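Probable arylamine n-acetyl transferase (Mycobacterium abscessus, PDB 4GUZ) probably transfers acetyl groups from acetyl-coenzyme A to arylamine substrates. Local coordinates at residues Val59-Pro64 with Ala203-Val208; Gln67-Arg72 with Cys79-Ala84; Leu129-Val132 with Thr136-Leu139. All coordinates share one frame; numbering follows the deposited sequence.

Interaction 1 (Val59-Pro64 with Ala203-Val208); sequences VALDIP and AASYFV
Ser205 OG lies against the isobutyl end of Leu61 while sharing a hydrogen bond with the hydroxyl of Tyr78; across the contact itself the oxygen meets only carbon, from Leu61 and Val59. The two methyls of Leu61 meet it unequally: CD1 of Leu61 comes to 3.9 Å from Ser205 OG, CD2 of Leu61 to 4.2 Å from the same oxygen. The closest approach is apolar, Leu61 CD1 to Ser205 CB at 3.7 Å. With OG of Ser205 set opposite its own backbone N (chi1 -169°), the hydroxyl projects from helix 198-210 to the side where Val59 and Tyr78 lie. Val59 adds a looser touch, its CB standing 4.4 Å from Ser205 OG. No hydrogen bond joins the two segments, and the summed buried surface is only 91 Å², which makes this a slight, partly buried contact. The chain of 59-64 then turns into helix 63-72, with Asp62 as N-cap, its OD2 accepting from Ala65 N. Tyr80 of helix 79-92 touches both Leu61 and Ser205, so that helix adjoins both segments. The arrangement fits the arylamine N-acetyltransferase fold, where the loop leading into helix 63-72 of the N-terminal helical region meets helix 198-210, which follows the barrel strands.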
loop_
_atom_site.group_PDB
_atom_site.type_symbol
_atom_site.label_atom_id
_atom_site.label_comp_id
_atom_site.label_asym_id
_atom_site.label_seq_id
_atom_site.Cartn_x
_atom_site.Cartn_y
_atom_site.Cartn_z
ATOM N N VAL A 59 12.596 -8.892 0.184
ATOM C CA VAL A 59 11.173 -9.109 0.457
ATOM C C VAL A 59 10.639 -10.192 -0.499
ATOM O O VAL A 59 10.724 -10.009 -1.715
ATOM C CB VAL A 59 10.357 -7.779 0.330
ATOM C CG1 VAL A 59 8.857 -8.039 0.373
ATOM C CG2 VAL A 59 10.758 -6.753 1.394
ATOM N N ALA A 60 10.061 -11.279 0.042
ATOM C CA ALA A 60 9.457 -12.350 -0.767
ATOM C C ALA A 60 8.104 -11.890 -1.302
ATOM O O ALA A 60 7.289 -11.385 -0.525
ATOM C CB ALA A 60 9.279 -13.611 0.067
ATOM N N LEU A 61 7.874 -12.014 -2.621
ATOM C CA LEU A 61 6.606 -11.564 -3.195
ATOM C C LEU A 61 5.721 -12.731 -3.628
ATOM O O LEU A 61 4.579 -12.507 -4.037
ATOM C CB LEU A 61 6.824 -10.578 -4.356
ATOM C CG LEU A 61 7.559 -9.273 -4.047
ATOM C CD1 LEU A 61 7.665 -8.437 -5.279
ATOM C CD2 LEU A 61 6.843 -8.472 -2.946
ATOM N N ASP A 62 6.203 -13.980 -3.485
ATOM C CA ASP A 62 5.395 -15.139 -3.877
ATOM C C ASP A 62 4.201 -15.290 -2.926
ATOM O O ASP A 62 4.348 -15.082 -1.717
ATOM C CB ASP A 62 6.254 -16.409 -3.954
ATOM C CG ASP A 62 6.873 -16.811 -2.641
ATOM O OD1 ASP A 62 7.989 -16.330 -2.342
ATOM O OD2 ASP A 62 6.242 -17.597 -1.912
ATOM N N ILE A 63 3.015 -15.638 -3.481
ATOM C CA ILE A 63 1.742 -15.713 -2.755
ATOM C C ILE A 63 1.843 -16.588 -1.488
ATOM O O ILE A 63 1.409 -16.090 -0.443
ATOM C CB ILE A 63 0.538 -16.089 -3.677
ATOM C CG1 ILE A 63 0.120 -14.888 -4.539
ATOM C CG2 ILE A 63 -0.680 -16.647 -2.916
ATOM C CD1 ILE A 63 -0.235 -13.580 -3.736
ATOM N N PRO A 64 2.398 -17.838 -1.505
ATOM C CA PRO A 64 2.494 -18.606 -0.246
ATOM C C PRO A 64 3.265 -17.879 0.857
ATOM O O PRO A 64 2.805 -17.878 2.003
ATOM C CB PRO A 64 3.217 -19.896 -0.676
ATOM C CG PRO A 64 2.874 -20.045 -2.123
ATOM C CD PRO A 64 2.940 -18.625 -2.635
ATOM N N ALA A 203 11.231 -6.905 -10.072
ATOM C CA ALA A 203 12.358 -6.067 -10.495
ATOM C C ALA A 203 12.351 -4.726 -9.747
ATOM O O ALA A 203 13.401 -4.264 -9.309
ATOM C CB ALA A 203 12.298 -5.838 -12.002
ATOM N N ALA A 204 11.152 -4.138 -9.556
ATOM C CA ALA A 204 10.966 -2.871 -8.846
ATOM C C ALA A 204 11.220 -3.039 -7.361
ATOM O O ALA A 204 11.885 -2.197 -6.766
ATOM C CB ALA A 204 9.560 -2.340 -9.085
ATOM N N SER A 205 10.718 -4.136 -6.772
ATOM C CA SER A 205 10.899 -4.469 -5.356
ATOM C C SER A 205 12.373 -4.689 -5.022
ATOM O O SER A 205 12.814 -4.289 -3.946
ATOM C CB SER A 205 10.093 -5.709 -4.985
ATOM O OG SER A 205 10.063 -5.882 -3.579
ATOM N N TYR A 206 13.142 -5.300 -5.945
ATOM C CA TYR A 206 14.585 -5.491 -5.745
ATOM C C TYR A 206 15.273 -4.136 -5.470
ATOM O O TYR A 206 16.079 -4.048 -4.542
ATOM C CB TYR A 206 15.233 -6.202 -6.953
ATOM C CG TYR A 206 16.729 -6.366 -6.795
ATOM C CD1 TYR A 206 17.259 -7.369 -5.987
ATOM C CD2 TYR A 206 17.617 -5.499 -7.428
ATOM C CE1 TYR A 206 18.634 -7.501 -5.804
ATOM C CE2 TYR A 206 18.993 -5.608 -7.238
ATOM C CZ TYR A 206 19.498 -6.614 -6.428
ATOM O OH TYR A 206 20.853 -6.752 -6.263
ATOM N N PHE A 207 14.939 -3.092 -6.259
ATOM C CA PHE A 207 15.464 -1.731 -6.089
ATOM C C PHE A 207 14.938 -1.126 -4.777
ATOM O O PHE A 207 15.721 -0.599 -3.988
ATOM C CB PHE A 207 15.066 -0.839 -7.298
ATOM C CG PHE A 207 15.292 0.652 -7.147
ATOM C CD1 PHE A 207 14.249 1.497 -6.786
ATOM C CD2 PHE A 207 16.536 1.215 -7.411
ATOM C CE1 PHE A 207 14.458 2.874 -6.639
ATOM C CE2 PHE A 207 16.750 2.594 -7.267
ATOM C CZ PHE A 207 15.709 3.416 -6.884
ATOM N N VAL A 208 13.612 -1.199 -4.549
ATOM C CA VAL A 208 12.978 -0.629 -3.353
ATOM C C VAL A 208 13.534 -1.263 -2.043
ATOM O O VAL A 208 13.786 -0.529 -1.077
ATOM C CB VAL A 208 11.423 -0.699 -3.429
ATOM C CG1 VAL A 208 10.770 -0.259 -2.112
ATOM C CG2 VAL A 208 10.913 0.181 -4.569
#

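Interaction 2 (Gln67-Arg72 with Cys79-Ala84); sequences QAKLLR and CYEHVA
The side chain of Lys69 leaves helix 63-72 with CG anti to the backbone N (chi1 -179°) and stays extended to its end, while Glu81 on helix 79-92 starts with CG anti to its carbonyl carbon (chi1 -73°) and is likewise extended beyond CG. These two settings send an ammonium and a carboxylate into the same space between the helices, where the chains cross at about a right angle. Lys69 NZ donates to Glu81 OE2 at 2.8 Å, a salt bridge that uses the syn lone pair of the oxygen, on the side of OE1. The second oxygen is farther off, with Glu81 OE1 3.8 Å from Lys69 NZ, and it accepts instead from the backbone N of Tyr78, just before the helix. The carboxylate is thus held through both oxygens, by a side chain and by the main chain, which limits its rotation. The aliphatic part of Lys69 also lies close, CD coming within 3.5 Å of Glu81 OE2. One residue along from Lys69, Leu70 brings CD1 to 4.3 Å from Glu81 CB, a loose apolar touch between helices joined by only six residues. Glu81 sits two residues after Cys79, which, with His116 and Asp131, probably forms the Cys-His-Asp triad known from the family; the bond from Tyr78 N to Glu81 OE1 is consistent with a steadied first turn of the helix that begins at this cysteine. A second salt bridge runs from Lys69 NZ to Asp52 OD2, so one ammonium has two carboxylate partners. With both, the lysine would be expected to keep its positive charge, and the buried Glu81 probably remains ionised beside it.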
loop_
_atom_site.group_PDB
_atom_site.type_symbol
_atom_site.label_atom_id
_atom_site.label_comp_id
_atom_site.label_asym_id
_atom_site.label_seq_id
_atom_site.Cartn_x
_atom_site.Cartn_y
_atom_site.Cartn_z
ATOM N N GLN A 67 0.970 -14.562 1.959
ATOM C CA GLN A 67 -0.235 -14.830 2.761
ATOM C C GLN A 67 0.111 -15.425 4.135
ATOM O O GLN A 67 -0.591 -15.140 5.104
ATOM C CB GLN A 67 -1.268 -15.700 2.018
ATOM C CG GLN A 67 -0.883 -17.161 1.783
ATOM C CD GLN A 67 -1.873 -17.851 0.887
ATOM O OE1 GLN A 67 -2.982 -17.362 0.639
ATOM N NE2 GLN A 67 -1.478 -18.995 0.358
ATOM N N ALA A 68 1.203 -16.201 4.231
ATOM C CA ALA A 68 1.648 -16.755 5.518
ATOM C C ALA A 68 2.135 -15.620 6.442
ATOM O O ALA A 68 1.744 -15.570 7.602
ATOM C CB ALA A 68 2.755 -17.784 5.303
ATOM N N LYS A 69 2.937 -14.678 5.915
ATOM C CA LYS A 69 3.411 -13.537 6.695
ATOM C C LYS A 69 2.248 -12.576 7.059
ATOM O O LYS A 69 2.056 -12.280 8.237
ATOM C CB LYS A 69 4.506 -12.794 5.914
ATOM C CG LYS A 69 5.114 -11.589 6.631
ATOM C CD LYS A 69 5.832 -10.738 5.614
ATOM C CE LYS A 69 6.500 -9.545 6.211
ATOM N NZ LYS A 69 7.127 -8.721 5.152
ATOM N N LEU A 70 1.461 -12.132 6.063
ATOM C CA LEU A 70 0.397 -11.130 6.265
ATOM C C LEU A 70 -0.865 -11.619 6.980
ATOM O O LEU A 70 -1.532 -10.807 7.624
ATOM C CB LEU A 70 -0.012 -10.464 4.926
ATOM C CG LEU A 70 1.105 -9.706 4.202
ATOM C CD1 LEU A 70 0.567 -8.800 3.109
ATOM C CD2 LEU A 70 1.897 -8.878 5.138
ATOM N N LEU A 71 -1.212 -12.906 6.870
ATOM C CA LEU A 71 -2.453 -13.382 7.476
ATOM C C LEU A 71 -2.228 -14.313 8.692
ATOM O O LEU A 71 -3.182 -14.563 9.434
ATOM C CB LEU A 71 -3.312 -14.149 6.436
ATOM C CG LEU A 71 -3.600 -13.555 5.049
ATOM C CD1 LEU A 71 -4.378 -14.553 4.193
ATOM C CD2 LEU A 71 -4.416 -12.271 5.141
ATOM N N ARG A 72 -1.012 -14.866 8.859
ATOM C CA ARG A 72 -0.764 -15.864 9.907
ATOM C C ARG A 72 0.369 -15.503 10.897
ATOM O O ARG A 72 0.726 -16.319 11.747
ATOM C CB ARG A 72 -0.499 -17.232 9.258
ATOM C CG ARG A 72 -1.673 -17.665 8.385
ATOM C CD ARG A 72 -1.632 -19.121 7.974
ATOM N NE ARG A 72 -0.723 -19.359 6.858
ATOM C CZ ARG A 72 -1.106 -19.633 5.617
ATOM N NH1 ARG A 72 -2.394 -19.672 5.305
ATOM N NH2 ARG A 72 -0.205 -19.866 4.676
ATOM N N CYS A 79 3.987 -2.025 -0.491
ATOM C CA CYS A 79 3.108 -1.995 -1.667
ATOM C C CYS A 79 3.063 -3.299 -2.480
ATOM O O CYS A 79 1.969 -3.799 -2.748
ATOM C CB CYS A 79 3.373 -0.783 -2.562
ATOM S SG CYS A 79 4.899 -0.856 -3.542
ATOM N N TYR A 80 4.232 -3.867 -2.804
ATOM C CA TYR A 80 4.323 -5.030 -3.676
ATOM C C TYR A 80 3.760 -6.290 -3.016
ATOM O O TYR A 80 3.184 -7.116 -3.714
ATOM C CB TYR A 80 5.760 -5.195 -4.208
ATOM C CG TYR A 80 6.124 -4.073 -5.156
ATOM C CD1 TYR A 80 5.284 -3.728 -6.210
ATOM C CD2 TYR A 80 7.258 -3.291 -4.942
ATOM C CE1 TYR A 80 5.551 -2.628 -7.023
ATOM C CE2 TYR A 80 7.544 -2.194 -5.760
ATOM C CZ TYR A 80 6.705 -1.892 -6.820
ATOM O OH TYR A 80 6.967 -0.839 -7.651
ATOM N N GLU A 81 3.808 -6.388 -1.684
ATOM C CA GLU A 81 3.215 -7.524 -0.972
ATOM C C GLU A 81 1.692 -7.395 -0.978
ATOM O O GLU A 81 0.980 -8.371 -1.230
ATOM C CB GLU A 81 3.736 -7.579 0.458
ATOM C CG GLU A 81 5.166 -8.040 0.522
ATOM C CD GLU A 81 5.773 -7.775 1.878
ATOM O OE1 GLU A 81 6.199 -6.622 2.110
ATOM O OE2 GLU A 81 5.808 -8.708 2.714
ATOM N N HIS A 82 1.201 -6.163 -0.714
ATOM C CA HIS A 82 -0.220 -5.817 -0.743
ATOM C C HIS A 82 -0.808 -6.056 -2.147
ATOM O O HIS A 82 -1.883 -6.648 -2.263
ATOM C CB HIS A 82 -0.407 -4.334 -0.345
ATOM C CG HIS A 82 -0.368 -4.090 1.126
ATOM N ND1 HIS A 82 -1.520 -3.961 1.858
ATOM C CD2 HIS A 82 0.695 -3.991 1.960
ATOM C CE1 HIS A 82 -1.133 -3.761 3.112
ATOM N NE2 HIS A 82 0.194 -3.771 3.220
ATOM N N VAL A 83 -0.125 -5.575 -3.210
ATOM C CA VAL A 83 -0.616 -5.739 -4.599
ATOM C C VAL A 83 -0.604 -7.244 -4.996
ATOM O O VAL A 83 -1.567 -7.700 -5.619
ATOM C CB VAL A 83 0.129 -4.832 -5.611
ATOM C CG1 VAL A 83 -0.065 -5.299 -7.054
ATOM C CG2 VAL A 83 -0.342 -3.393 -5.469
ATOM N N ALA A 84 0.422 -8.022 -4.578
ATOM C CA ALA A 84 0.451 -9.469 -4.875
ATOM C C ALA A 84 -0.798 -10.139 -4.288
ATOM O O ALA A 84 -1.505 -10.843 -5.002
ATOM C CB ALA A 84 1.722 -10.113 -4.311
#

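Interaction 3 (Leu129-Val132 with Thr136-Leu139); sequences LCDV and TSPL
From its CB, Asp131 first meets the proline ring across the turn: CB lies 3.9 Å from Pro138 CD, and CG of Asp131 is only slightly farther from that carbon. The carboxylate is set by CG anti to the backbone N (chi1 -168°), and the two side chains cross obliquely. At the tip, OD2 of Asp131 stands 4.1 Å from Pro138 CD and is hydrogen-bonded to His189 NE2, while OD1 is bonded to His116 NE2. Each oxygen thus has its own histidine, which would restrain rotation of the carboxylate. Asp131, His116 and Cys79 are arranged as in the Cys-His-Asp catalytic triad of arylamine N-acetyltransferases and probably act as one, and Asp131 follows directly on strand 126-130, at the point where the chain leaves the sheet. Its carbonyl is engaged too. Ser137 OG donates to Asp131 O at 2.8 Å, approaching from above the carbonyl plane, 42° out of it, with a C=O...donor angle of 125°. The same hydroxyl accepts from Phe134 N, so the serine ties both the aspartate carbonyl and the intervening loop. Ser137 OG also comes to 3.3 Å from Val132 C. Pro138 CD, the ring carbon bonded to the proline nitrogen, lies 3.3 Å from Asp131 O.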
loop_
_atom_site.group_PDB
_atom_site.type_symbol
_atom_site.label_atom_id
_atom_site.label_comp_id
_atom_site.label_asym_id
_atom_site.label_seq_id
_atom_site.Cartn_x
_atom_site.Cartn_y
_atom_site.Cartn_z
ATOM N N LEU A 129 -9.513 2.769 -9.819
ATOM C CA LEU A 129 -8.169 2.674 -9.265
ATOM C C LEU A 129 -8.227 2.042 -7.887
ATOM O O LEU A 129 -8.931 2.558 -7.011
ATOM C CB LEU A 129 -7.526 4.074 -9.190
ATOM C CG LEU A 129 -6.131 4.130 -8.534
ATOM C CD1 LEU A 129 -5.127 3.355 -9.338
ATOM C CD2 LEU A 129 -5.713 5.579 -8.270
ATOM N N CYS A 130 -7.488 0.936 -7.681
ATOM C CA CYS A 130 -7.429 0.297 -6.369
ATOM C C CYS A 130 -6.016 0.469 -5.813
ATOM O O CYS A 130 -5.125 -0.364 -6.045
ATOM C CB CYS A 130 -7.847 -1.170 -6.434
ATOM S SG CYS A 130 -9.571 -1.421 -6.943
ATOM N N ASP A 131 -5.809 1.575 -5.083
ATOM C CA ASP A 131 -4.510 1.891 -4.459
ATOM C C ASP A 131 -4.546 1.311 -3.057
ATOM O O ASP A 131 -4.841 2.008 -2.082
ATOM C CB ASP A 131 -4.286 3.394 -4.469
ATOM C CG ASP A 131 -2.872 3.820 -4.108
ATOM O OD1 ASP A 131 -2.029 2.930 -3.855
ATOM O OD2 ASP A 131 -2.617 5.034 -4.077
ATOM N N VAL A 132 -4.320 0.007 -2.960
ATOM C CA VAL A 132 -4.510 -0.741 -1.705
ATOM C C VAL A 132 -3.260 -0.850 -0.810
ATOM O O VAL A 132 -3.402 -1.208 0.361
ATOM C CB VAL A 132 -5.084 -2.164 -1.961
ATOM C CG1 VAL A 132 -6.433 -2.105 -2.693
ATOM C CG2 VAL A 132 -4.080 -3.066 -2.694
ATOM N N THR A 136 -1.137 4.807 3.891
ATOM C CA THR A 136 -2.247 5.757 4.146
ATOM C C THR A 136 -3.116 5.752 2.906
ATOM O O THR A 136 -3.445 6.787 2.320
ATOM C CB THR A 136 -1.734 7.148 4.538
ATOM O OG1 THR A 136 -0.779 7.589 3.565
ATOM C CG2 THR A 136 -1.129 7.174 5.943
ATOM N N SER A 137 -3.491 4.554 2.514
ATOM C CA SER A 137 -4.225 4.255 1.316
ATOM C C SER A 137 -5.673 4.735 1.322
ATOM O O SER A 137 -6.333 4.728 2.365
ATOM C CB SER A 137 -4.249 2.736 1.117
ATOM O OG SER A 137 -3.221 2.329 0.234
ATOM N N PRO A 138 -6.216 5.052 0.125
ATOM C CA PRO A 138 -7.646 5.305 0.025
ATOM C C PRO A 138 -8.396 4.073 0.511
ATOM O O PRO A 138 -7.929 2.937 0.314
ATOM C CB PRO A 138 -7.848 5.523 -1.478
ATOM C CG PRO A 138 -6.532 6.013 -1.962
ATOM C CD PRO A 138 -5.586 5.135 -1.210
ATOM N N LEU A 139 -9.514 4.293 1.226
ATOM C CA LEU A 139 -10.290 3.189 1.787
ATOM C C LEU A 139 -11.267 2.660 0.770
ATOM O O LEU A 139 -11.921 1.660 1.027
ATOM C CB LEU A 139 -11.028 3.615 3.063
ATOM C CG LEU A 139 -10.156 4.070 4.243
ATOM C CD1 LEU A 139 -10.992 4.734 5.289
ATOM C CD2 LEU A 139 -9.436 2.912 4.890
#

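How the interactions relate
Interaction 1 uses the loop that leads into helix 63-72 and interaction 2 the helix itself; the two touch, with Val59 CG1 3.4 Å from Glu81 CD. Interaction 3 lies beyond them, its centre about 20 Å from that of interaction 1 and about 15 Å from that of interaction 2. Interaction 1 is partly buried and apolar across its segments. The other two are buried: interaction 2 is built on a salt bridge, and interaction 3, nearest the centre of the chain, relies on a serine-to-carbonyl hydrogen bond. Interactions 2 and 3 hold the segments bearing Cys79 and Asp131, and they meet loosely where His82 ND1 lies 3.7 Å from Val132 O. Along the chain, interaction 1 encloses both.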